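Local coordinates for oligogalacturonate lyase (Vibrio parahaemolyticus RIMD 2210633, PDB 3C5M), which probably cleaves short oligogalacturonides derived from pectin by a lyase reaction, using a manganese-binding seven-bladed beta-propeller, at residues V279-C285 / Y323-T327. Numbering follows the deposited sequence.
Sequences VMVMPPC and YVLNT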
# COMPACT_ATOMS: atom_id res chain seq x y z
N VAL A 279 -17.90 1.06 -11.93
CA VAL A 279 -17.26 2.24 -12.50
C VAL A 279 -16.68 1.96 -13.89
O VAL A 279 -16.83 2.78 -14.80
CB VAL A 279 -16.13 2.76 -11.59
CG1 VAL A 279 -15.11 1.68 -11.37
CG2 VAL A 279 -15.48 3.98 -12.23
N MSE A 280 -16.01 0.82 -14.05
CA MSE A 280 -15.44 0.45 -15.34
C MSE A 280 -14.76 -0.91 -15.32
O MSE A 280 -14.63 -1.54 -14.28
CB MSE A 280 -14.44 1.51 -15.81
CG MSE A 280 -13.05 1.37 -15.22
SE MSE A 280 -11.73 2.57 -16.04
CE MSE A 280 -11.63 3.88 -14.64
N VAL A 281 -14.32 -1.36 -16.50
CA VAL A 281 -13.64 -2.64 -16.63
C VAL A 281 -12.28 -2.56 -15.97
O VAL A 281 -11.84 -1.48 -15.58
CB VAL A 281 -13.41 -3.01 -18.09
CG1 VAL A 281 -14.73 -3.08 -18.82
CG2 VAL A 281 -12.49 -1.97 -18.74
N MSE A 282 -11.61 -3.69 -15.87
CA MSE A 282 -10.31 -3.74 -15.22
C MSE A 282 -9.31 -4.48 -16.06
O MSE A 282 -9.42 -5.70 -16.23
CB MSE A 282 -10.45 -4.46 -13.88
CG MSE A 282 -10.06 -3.65 -12.65
SE MSE A 282 -8.18 -3.48 -12.32
CE MSE A 282 -7.84 -5.23 -11.54
N PRO A 283 -8.32 -3.77 -16.61
CA PRO A 283 -7.32 -4.45 -17.43
C PRO A 283 -6.52 -5.44 -16.57
O PRO A 283 -6.49 -5.33 -15.35
CB PRO A 283 -6.46 -3.30 -17.96
CG PRO A 283 -6.61 -2.25 -16.90
CD PRO A 283 -8.06 -2.32 -16.54
N PRO A 284 -5.88 -6.43 -17.21
CA PRO A 284 -5.10 -7.44 -16.47
C PRO A 284 -4.03 -6.81 -15.57
O PRO A 284 -2.87 -6.69 -15.97
CB PRO A 284 -4.49 -8.28 -17.59
CG PRO A 284 -4.29 -7.26 -18.69
CD PRO A 284 -5.61 -6.52 -18.66
N CYS A 285 -4.42 -6.43 -14.35
CA CYS A 285 -3.48 -5.80 -13.42
C CYS A 285 -3.50 -6.37 -12.01
O CYS A 285 -4.54 -6.83 -11.54
CB CYS A 285 -3.74 -4.30 -13.34
SG CYS A 285 -3.36 -3.41 -14.87
N TYR A 323 -0.89 0.91 -16.33
CA TYR A 323 -2.09 1.49 -16.92
C TYR A 323 -2.60 2.72 -16.20
O TYR A 323 -2.57 2.81 -14.98
CB TYR A 323 -3.19 0.44 -16.96
CG TYR A 323 -2.95 -0.66 -17.96
CD1 TYR A 323 -3.58 -0.64 -19.21
CD2 TYR A 323 -2.11 -1.74 -17.66
CE1 TYR A 323 -3.39 -1.66 -20.13
CE2 TYR A 323 -1.91 -2.77 -18.57
CZ TYR A 323 -2.55 -2.72 -19.81
OH TYR A 323 -2.37 -3.73 -20.73
N VAL A 324 -3.06 3.70 -16.98
CA VAL A 324 -3.63 4.90 -16.39
C VAL A 324 -5.09 4.97 -16.83
O VAL A 324 -5.42 5.43 -17.94
CB VAL A 324 -2.87 6.16 -16.82
CG1 VAL A 324 -3.60 7.39 -16.35
CG2 VAL A 324 -1.47 6.14 -16.24
N LEU A 325 -5.97 4.49 -15.96
CA LEU A 325 -7.40 4.49 -16.23
C LEU A 325 -8.01 5.86 -15.99
O LEU A 325 -7.61 6.60 -15.09
CB LEU A 325 -8.10 3.45 -15.35
CG LEU A 325 -7.72 1.98 -15.54
CD1 LEU A 325 -6.29 1.77 -15.07
CD2 LEU A 325 -8.67 1.08 -14.74
N ASN A 326 -8.99 6.20 -16.82
CA ASN A 326 -9.70 7.45 -16.72
C ASN A 326 -11.12 7.13 -16.24
O ASN A 326 -11.96 6.73 -17.03
CB ASN A 326 -9.75 8.11 -18.09
CG ASN A 326 -10.28 9.51 -18.04
OD1 ASN A 326 -11.35 9.76 -17.48
ND2 ASN A 326 -9.53 10.44 -18.62
N THR A 327 -11.37 7.30 -14.94
CA THR A 327 -12.68 7.01 -14.34
C THR A 327 -13.88 7.56 -15.12
O THR A 327 -14.76 6.80 -15.50
CB THR A 327 -12.74 7.55 -12.88
OG1 THR A 327 -11.83 6.82 -12.06
CG2 THR A 327 -14.15 7.42 -12.30
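Start with L325, the bump in the middle. Its side chain rises from strand 321-326 into the hollow under the backbone of 279-285, with M280 on one flank and P283 on the other: CD2 of L325 sits 3.9 Å from CD of P283, while CE of M280 (selenomethionine) packs 3.6 Å from CB of L325. That same methyl tip drops into the bend where the strand gives out, 3.3 Å from CA of T327, and V279 closes this end with its CG2 3.7 Å from CG2 of T327. The hydroxyl of T327 is held elsewhere, by the carbonyl of G294. At the far end the flat Y323 ring takes the proline: CB of P283 stands 4.2 Å from the centroid of the Y323 ring, almost on its normal, a CH-pi contact. SG of C285 approaches the same ring obliquely, 3.5 Å from CD2 of Y323, as a sulfur-aromatic contact, and OH of Y323 is hydrogen-bonded to D319. No hydrogen bond joins the two segments; the axes of 279-281 and 323-326 come within 9.2 Å, their N-to-C directions 139° apart, and mainly side chains fill the gap, some resting on backbone, as CD2 of L325 does 4.2 Å from O of V281. Neighbouring beta-propeller blades pack face to face this way: 276-281, outermost strand of one blade, lies against the third strand of the next, and P283 and P284 lead to innermost strand 285-290, bearing manganese ligand H287.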